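Local coordinates for protein D-ribulose-5-phosphate 3-epimerase, putative (PDB 1TQX) that probably catalyses the interconversion of D-ribulose 5-phosphate and D-xylulose 5-phosphate, and carries a bound zinc ion in a TIM barrel, at residues 117-122 against 128-133; 162-167 against 174-179. All blocks are in the same frame, centred on the assembly; numbering follows the deposited sequence.

Interaction 1 of 2, residues 117-122 against 128-133; sequences CGISIK and QKLVPI
Leu130 packs against Ile119 and Ile121, two residues of the strand that point to the same side, in an entirely apolar contact that illustrates how a barrel strand is covered from outside. Both of its methyls touch Ile121 CG2, and CD2 alone of the two also meets Ile119 CD1. Leu130 CD1 lies 3.8 Å from Ile121 CG2, and Leu130 CD2, also 3.8 Å from Ile121 CG2, is 3.9 Å from Ile119 CD1. The fork of the leucine thus clasps one methyl of Ile121 while its second prong reaches the tip of Ile119. That methyl of Ile121 is the short branch: with chi1 at 47° the long branch sits between the backbone N and the carbonyl carbon, and CG2 is turned to face the leucine.

Ile119 is reached differently. Its chain is extended (chi1 -169°), bringing CD1 out to run antiparallel past Leu130 and to touch the terminal methyl of Ile133, CD1 to CD1, at 3.8 Å. Ile133, three residues further on from Leu130, therefore covers the outer end of Ile119, and its side chain also reaches Thr100 and Cys103 of helix 100-111.

Polar interactions are left to the neighbouring residues and the backbone. Ser120, between the two isoleucines, points away from this layer, and its OG is hydrogen-bonded to Leu143 O on the next strand. All four touching residues are buried. The arrangement belongs to a beta-alpha-beta unit of the TIM barrel, in which strand 116-121 is covered on its outer face by the 3-10 turn and short helix that follow it.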
ATOM      1  N   CYS A 117       2.435   0.669  10.810  1.00 22.51           N
ATOM      2  CA  CYS A 117       1.523  -0.451  10.616  1.00 22.27           C
ATOM      3  C   CYS A 117       0.339  -0.056   9.746  1.00 21.52           C
ATOM      4  O   CYS A 117      -0.331   0.950   9.992  1.00 20.79           O
ATOM      5  CB  CYS A 117       0.999  -0.987  11.954  1.00 22.50           C
ATOM      6  SG  CYS A 117      -0.264  -2.300  11.770  1.00 24.93           S
ATOM      7  N   GLY A 118       0.104  -0.849   8.711  1.00 20.38           N
ATOM      8  CA  GLY A 118      -1.015  -0.590   7.837  1.00 20.84           C
ATOM      9  C   GLY A 118      -1.963  -1.772   7.885  1.00 20.96           C
ATOM     10  O   GLY A 118      -1.560  -2.886   8.226  1.00 20.40           O
ATOM     11  N   ILE A 119      -3.229  -1.531   7.579  1.00 21.31           N
ATOM     12  CA  ILE A 119      -4.200  -2.614   7.545  1.00 21.57           C
ATOM     13  C   ILE A 119      -4.995  -2.418   6.260  1.00 20.86           C
ATOM     14  O   ILE A 119      -5.373  -1.294   5.918  1.00 20.51           O
ATOM     15  CB  ILE A 119      -5.138  -2.611   8.787  1.00 21.99           C
ATOM     16  CG1 ILE A 119      -5.936  -3.919   8.824  1.00 23.02           C
ATOM     17  CG2 ILE A 119      -6.091  -1.415   8.747  1.00 21.41           C
ATOM     18  CD1 ILE A 119      -6.713  -4.138  10.119  1.00 21.62           C
ATOM     19  N   SER A 120      -5.223  -3.507   5.537  1.00 20.58           N
ATOM     20  CA  SER A 120      -5.945  -3.427   4.280  1.00 20.79           C
ATOM     21  C   SER A 120      -7.265  -4.192   4.282  1.00 21.80           C
ATOM     22  O   SER A 120      -7.431  -5.172   5.014  1.00 21.77           O
ATOM     23  CB  SER A 120      -5.054  -3.946   3.143  1.00 19.97           C
ATOM     24  OG  SER A 120      -5.690  -3.813   1.880  1.00 22.30           O
ATOM     25  N   ILE A 121      -8.201  -3.711   3.466  1.00 21.44           N
ATOM     26  CA  ILE A 121      -9.508  -4.337   3.305  1.00 22.85           C
ATOM     27  C   ILE A 121      -9.795  -4.517   1.815  1.00 23.45           C
ATOM     28  O   ILE A 121      -9.527  -3.624   1.009  1.00 21.53           O
ATOM     29  CB  ILE A 121     -10.659  -3.490   3.923  1.00 23.06           C
ATOM     30  CG1 ILE A 121     -10.525  -2.026   3.498  1.00 24.86           C
ATOM     31  CG2 ILE A 121     -10.681  -3.658   5.436  1.00 21.96           C
ATOM     32  CD1 ILE A 121     -11.664  -1.140   3.978  1.00 26.94           C
ATOM     33  N   LYS A 122     -10.336  -5.678   1.460  1.00 23.45           N
ATOM     34  CA  LYS A 122     -10.669  -5.980   0.077  1.00 24.56           C
ATOM     35  C   LYS A 122     -11.994  -5.306  -0.308  1.00 24.67           C
ATOM     36  O   LYS A 122     -12.751  -4.865   0.557  1.00 24.39           O
ATOM     37  CB  LYS A 122     -10.735  -7.499  -0.117  1.00 23.39           C
ATOM     38  CG  LYS A 122      -9.402  -8.186   0.183  1.00 27.73           C
ATOM     39  CD  LYS A 122      -9.331  -9.623  -0.325  1.00 28.90           C
ATOM     40  CE  LYS A 122     -10.216 -10.565   0.469  1.00 30.68           C
ATOM     41  NZ  LYS A 122     -10.137 -11.972  -0.043  1.00 30.58           N
ATOM     42  N   GLN A 128     -16.509   0.063   7.975  1.00 32.18           N
ATOM     43  CA  GLN A 128     -16.893   0.337   9.353  1.00 33.92           C
ATOM     44  C   GLN A 128     -16.410  -0.714  10.340  1.00 31.80           C
ATOM     45  O   GLN A 128     -16.306  -0.446  11.536  1.00 30.43           O
ATOM     46  CB  GLN A 128     -18.410   0.511   9.456  1.00 37.05           C
ATOM     47  CG  GLN A 128     -18.929   1.664   8.610  1.00 42.89           C
ATOM     48  CD  GLN A 128     -20.349   2.058   8.961  1.00 46.90           C
ATOM     49  OE1 GLN A 128     -20.624   2.517  10.070  1.00 48.87           O
ATOM     50  NE2 GLN A 128     -21.262   1.878   8.014  1.00 48.63           N
ATOM     51  N   LYS A 129     -16.102  -1.907   9.843  1.00 31.06           N
ATOM     52  CA  LYS A 129     -15.617  -2.968  10.716  1.00 30.91           C
ATOM     53  C   LYS A 129     -14.231  -2.637  11.266  1.00 28.95           C
ATOM     54  O   LYS A 129     -13.781  -3.258  12.226  1.00 29.62           O
ATOM     55  CB  LYS A 129     -15.556  -4.300   9.967  1.00 31.85           C
ATOM     56  CG  LYS A 129     -16.908  -4.927   9.655  1.00 36.62           C
ATOM     57  CD  LYS A 129     -16.720  -6.155   8.775  1.00 37.41           C
ATOM     58  CE  LYS A 129     -18.042  -6.759   8.325  1.00 40.64           C
ATOM     59  NZ  LYS A 129     -18.485  -7.867   9.201  1.00 42.03           N
ATOM     60  N   LEU A 130     -13.558  -1.662  10.658  1.00 27.32           N
ATOM     61  CA  LEU A 130     -12.214  -1.272  11.098  1.00 26.78           C
ATOM     62  C   LEU A 130     -12.197  -0.267  12.251  1.00 27.28           C
ATOM     63  O   LEU A 130     -11.170  -0.093  12.909  1.00 24.68           O
ATOM     64  CB  LEU A 130     -11.422  -0.662   9.934  1.00 25.17           C
ATOM     65  CG  LEU A 130     -11.075  -1.518   8.712  1.00 24.78           C
ATOM     66  CD1 LEU A 130     -10.288  -0.665   7.734  1.00 25.31           C
ATOM     67  CD2 LEU A 130     -10.257  -2.736   9.128  1.00 24.37           C
ATOM     68  N   VAL A 131     -13.324   0.398  12.486  1.00 27.81           N
ATOM     69  CA  VAL A 131     -13.401   1.407  13.538  1.00 28.69           C
ATOM     70  C   VAL A 131     -12.764   1.031  14.883  1.00 29.04           C
ATOM     71  O   VAL A 131     -11.953   1.785  15.418  1.00 29.57           O
ATOM     72  CB  VAL A 131     -14.863   1.856  13.759  1.00 29.22           C
ATOM     73  CG1 VAL A 131     -14.941   2.851  14.910  1.00 30.31           C
ATOM     74  CG2 VAL A 131     -15.391   2.504  12.486  1.00 29.88           C
ATOM     75  N   PRO A 132     -13.114  -0.136  15.446  1.00 30.16           N
ATOM     76  CA  PRO A 132     -12.517  -0.514  16.732  1.00 30.67           C
ATOM     77  C   PRO A 132     -10.985  -0.500  16.705  1.00 31.81           C
ATOM     78  O   PRO A 132     -10.336  -0.058  17.656  1.00 30.90           O
ATOM     79  CB  PRO A 132     -13.078  -1.913  16.972  1.00 31.81           C
ATOM     80  CG  PRO A 132     -14.423  -1.848  16.308  1.00 31.60           C
ATOM     81  CD  PRO A 132     -14.102  -1.138  15.013  1.00 29.50           C
ATOM     82  N   ILE A 133     -10.408  -0.977  15.608  1.00 30.61           N
ATOM     83  CA  ILE A 133      -8.957  -1.014  15.479  1.00 30.52           C
ATOM     84  C   ILE A 133      -8.381   0.377  15.264  1.00 29.58           C
ATOM     85  O   ILE A 133      -7.404   0.764  15.907  1.00 28.96           O
ATOM     86  CB  ILE A 133      -8.525  -1.890  14.292  1.00 32.96           C
ATOM     87  CG1 ILE A 133      -9.146  -3.281  14.417  1.00 34.92           C
ATOM     88  CG2 ILE A 133      -7.005  -1.992  14.258  1.00 32.38           C
ATOM     89  CD1 ILE A 133      -9.017  -4.125  13.163  1.00 35.72           C
TER

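Interaction 2 of 2, residues 162-167 against 174-179; sequences GKVSFL and LNIQVD. With ZN (zinc ion), chain D.
Zinc is gripped by Asp179 through OD1 at 2.3 Å, with His36, Asp38 and His70 supplying the rest of its protein ligands. The carboxylate binds through one oxygen, since Asp179 OD2 stays 4.0 Å from the zinc, and an extended first torsion (chi1 179°) carries the group away from the backbone toward the metal. Asp179 is also predicted to be the proton donor of the epimerase reaction. The strand that ends in Asp179 packs against the preceding helix, and that contact is apolar.

At the centre Ile176 spans one turn of helix 162-167, from Val164 to Leu167. The long branch of Ile176 extends until CD1 presses against Leu167 CB at 3.6 Å, with Val164 O 3.8 Å from the same methyl, while its short branch CG2 meets Val164 CG1 at 4.0 Å. The two arms of this one side chain thus bridge a helical step of three residues. Val164 uses its other methyl further up the strand: with CG1 trans to the backbone N (chi1 180°) and occupied by Ile176, Val164 CG2 approaches Val178 CG1 at 4.1 Å, the two valines crossing at about a right angle. Just ahead of the strand, the methyls Leu167 CD2 and Leu174 CD2 meet more loosely, at 4.2 Å.

The axes are 9.6 Å apart and nearly antiparallel, at 172°, so the helix runs back along the outside of the strand it precedes. On the inward side Gln177 points away from the helix, and its NE2 is hydrogen-bonded to Asp68 OD2. Helix outside, metal ligand at the strand's carboxyl end: this is the beta-alpha-beta build of a TIM barrel, whose active site lies at the C-terminal ends of the strands.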
ATOM      1  N   GLY A 162     -16.532   5.532  -1.499  1.00 28.56           N
ATOM      2  CA  GLY A 162     -17.314   5.775  -0.302  1.00 27.49           C
ATOM      3  C   GLY A 162     -16.500   5.424   0.930  1.00 28.33           C
ATOM      4  O   GLY A 162     -16.591   6.098   1.957  1.00 27.08           O
ATOM      5  N   LYS A 163     -15.694   4.367   0.828  1.00 27.30           N
ATOM      6  CA  LYS A 163     -14.858   3.940   1.948  1.00 26.75           C
ATOM      7  C   LYS A 163     -13.829   5.015   2.261  1.00 26.94           C
ATOM      8  O   LYS A 163     -13.572   5.321   3.428  1.00 26.77           O
ATOM      9  CB  LYS A 163     -14.136   2.627   1.620  1.00 26.03           C
ATOM     10  CG  LYS A 163     -15.058   1.457   1.327  1.00 26.04           C
ATOM     11  CD  LYS A 163     -14.262   0.177   1.167  1.00 25.05           C
ATOM     12  CE  LYS A 163     -15.159  -1.007   0.841  1.00 25.41           C
ATOM     13  NZ  LYS A 163     -14.349  -2.258   0.695  1.00 22.98           N
ATOM     14  N   VAL A 164     -13.240   5.578   1.209  1.00 26.57           N
ATOM     15  CA  VAL A 164     -12.236   6.626   1.358  1.00 25.57           C
ATOM     16  C   VAL A 164     -12.820   7.854   2.060  1.00 26.67           C
ATOM     17  O   VAL A 164     -12.217   8.375   2.998  1.00 25.53           O
ATOM     18  CB  VAL A 164     -11.657   7.041  -0.021  1.00 25.61           C
ATOM     19  CG1 VAL A 164     -10.612   8.144   0.155  1.00 23.28           C
ATOM     20  CG2 VAL A 164     -11.027   5.827  -0.710  1.00 25.40           C
ATOM     21  N   SER A 165     -13.988   8.315   1.615  1.00 26.70           N
ATOM     22  CA  SER A 165     -14.619   9.481   2.239  1.00 27.96           C
ATOM     23  C   SER A 165     -14.946   9.216   3.707  1.00 27.81           C
ATOM     24  O   SER A 165     -14.743  10.082   4.558  1.00 29.03           O
ATOM     25  CB  SER A 165     -15.894   9.876   1.490  1.00 27.68           C
ATOM     26  OG  SER A 165     -15.587  10.406   0.215  1.00 30.51           O
ATOM     27  N   PHE A 166     -15.450   8.020   4.000  1.00 28.03           N
ATOM     28  CA  PHE A 166     -15.779   7.646   5.375  1.00 29.29           C
ATOM     29  C   PHE A 166     -14.563   7.799   6.289  1.00 28.85           C
ATOM     30  O   PHE A 166     -14.644   8.416   7.349  1.00 28.77           O
ATOM     31  CB  PHE A 166     -16.254   6.191   5.432  1.00 29.01           C
ATOM     32  CG  PHE A 166     -16.442   5.671   6.832  1.00 31.12           C
ATOM     33  CD1 PHE A 166     -17.613   5.939   7.539  1.00 32.76           C
ATOM     34  CD2 PHE A 166     -15.438   4.934   7.456  1.00 30.75           C
ATOM     35  CE1 PHE A 166     -17.781   5.480   8.849  1.00 33.29           C
ATOM     36  CE2 PHE A 166     -15.597   4.472   8.766  1.00 32.59           C
ATOM     37  CZ  PHE A 166     -16.769   4.745   9.461  1.00 33.00           C
ATOM     38  N   LEU A 167     -13.437   7.223   5.872  1.00 28.72           N
ATOM     39  CA  LEU A 167     -12.206   7.272   6.654  1.00 28.24           C
ATOM     40  C   LEU A 167     -11.647   8.679   6.848  1.00 28.58           C
ATOM     41  O   LEU A 167     -11.282   9.052   7.961  1.00 27.78           O
ATOM     42  CB  LEU A 167     -11.140   6.374   6.011  1.00 27.11           C
ATOM     43  CG  LEU A 167     -11.418   4.867   6.020  1.00 24.72           C
ATOM     44  CD1 LEU A 167     -10.476   4.158   5.064  1.00 23.14           C
ATOM     45  CD2 LEU A 167     -11.254   4.325   7.431  1.00 24.85           C
ATOM     46  N   LEU A 174      -5.272  10.200   9.563  1.00 28.75           N
ATOM     47  CA  LEU A 174      -4.996   8.853   9.086  1.00 27.47           C
ATOM     48  C   LEU A 174      -4.542   8.846   7.628  1.00 26.77           C
ATOM     49  O   LEU A 174      -5.130   9.520   6.780  1.00 26.24           O
ATOM     50  CB  LEU A 174      -6.248   7.991   9.234  1.00 26.55           C
ATOM     51  CG  LEU A 174      -6.214   6.571   8.670  1.00 25.91           C
ATOM     52  CD1 LEU A 174      -5.244   5.703   9.474  1.00 24.06           C
ATOM     53  CD2 LEU A 174      -7.616   5.988   8.724  1.00 26.22           C
ATOM     54  N   ASN A 175      -3.480   8.099   7.345  1.00 25.38           N
ATOM     55  CA  ASN A 175      -2.990   7.975   5.974  1.00 25.46           C
ATOM     56  C   ASN A 175      -3.954   7.023   5.268  1.00 24.22           C
ATOM     57  O   ASN A 175      -4.228   5.925   5.762  1.00 23.29           O
ATOM     58  CB  ASN A 175      -1.572   7.378   5.946  1.00 24.98           C
ATOM     59  CG  ASN A 175      -0.503   8.372   6.378  1.00 27.04           C
ATOM     60  OD1 ASN A 175      -0.241   9.361   5.687  1.00 27.21           O
ATOM     61  ND2 ASN A 175       0.124   8.112   7.523  1.00 23.09           N
ATOM     62  N   ILE A 176      -4.488   7.454   4.130  1.00 23.76           N
ATOM     63  CA  ILE A 176      -5.412   6.621   3.367  1.00 23.31           C
ATOM     64  C   ILE A 176      -4.754   6.316   2.031  1.00 22.51           C
ATOM     65  O   ILE A 176      -4.446   7.211   1.243  1.00 21.45           O
ATOM     66  CB  ILE A 176      -6.769   7.322   3.160  1.00 23.04           C
ATOM     67  CG1 ILE A 176      -7.424   7.585   4.524  1.00 23.31           C
ATOM     68  CG2 ILE A 176      -7.685   6.440   2.314  1.00 24.57           C
ATOM     69  CD1 ILE A 176      -8.671   8.458   4.469  1.00 24.77           C
ATOM     70  N   GLN A 177      -4.532   5.030   1.799  1.00 22.83           N
ATOM     71  CA  GLN A 177      -3.859   4.547   0.604  1.00 21.24           C
ATOM     72  C   GLN A 177      -4.837   3.814  -0.319  1.00 21.54           C
ATOM     73  O   GLN A 177      -5.708   3.079   0.145  1.00 21.18           O
ATOM     74  CB  GLN A 177      -2.718   3.616   1.055  1.00 21.60           C
ATOM     75  CG  GLN A 177      -1.801   3.100  -0.029  1.00 21.18           C
ATOM     76  CD  GLN A 177      -0.649   2.295   0.547  1.00 23.46           C
ATOM     77  OE1 GLN A 177      -0.855   1.432   1.402  1.00 23.72           O
ATOM     78  NE2 GLN A 177       0.567   2.566   0.079  1.00 19.77           N
ATOM     79  N   VAL A 178      -4.711   4.040  -1.624  1.00 20.93           N
ATOM     80  CA  VAL A 178      -5.577   3.378  -2.598  1.00 21.16           C
ATOM     81  C   VAL A 178      -4.671   2.540  -3.473  1.00 21.56           C
ATOM     82  O   VAL A 178      -3.555   2.947  -3.792  1.00 21.11           O
ATOM     83  CB  VAL A 178      -6.394   4.390  -3.443  1.00 21.03           C
ATOM     84  CG1 VAL A 178      -7.482   5.001  -2.569  1.00 21.81           C
ATOM     85  CG2 VAL A 178      -5.490   5.476  -4.004  1.00 22.87           C
ATOM     86  N   ASP A 179      -5.160   1.376  -3.880  1.00 22.68           N
ATOM     87  CA  ASP A 179      -4.330   0.447  -4.632  1.00 23.38           C
ATOM     88  C   ASP A 179      -5.161  -0.392  -5.598  1.00 21.95           C
ATOM     89  O   ASP A 179      -6.044  -1.138  -5.177  1.00 21.25           O
ATOM     90  CB  ASP A 179      -3.621  -0.418  -3.581  1.00 23.61           C
ATOM     91  CG  ASP A 179      -2.707  -1.474  -4.163  1.00 27.79           C
ATOM     92  OD1 ASP A 179      -2.091  -2.176  -3.326  1.00 26.79           O
ATOM     93  OD2 ASP A 179      -2.591  -1.615  -5.400  1.00 26.67           O
TER
HETATM   94 ZN    ZN D 900      -0.384  -3.547  -2.740  1.00 23.78          ZN

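In the fold
In both interactions the packing between the segments is buried and apolar, and both clothe the outer face of the same parallel barrel, in units that lie in series along the chain. Interaction 1 joins a strand to the short helical segment that follows it; interaction 2 joins a longer helix to the strand that comes after. They meet directly: Ile121 CD1 is 4.0 Å from Lys163 CD, and Gln128 and Val131 both touch Phe166 at CZ, so helix 161-170 reaches both layers. Lys163 adds hydrogen bonds from NZ to the carbonyls of Pro123 and Thr125, in the loop that links the segments of interaction 1. Only interaction 2 includes a metal ligand; interaction 1 lies further from the zinc.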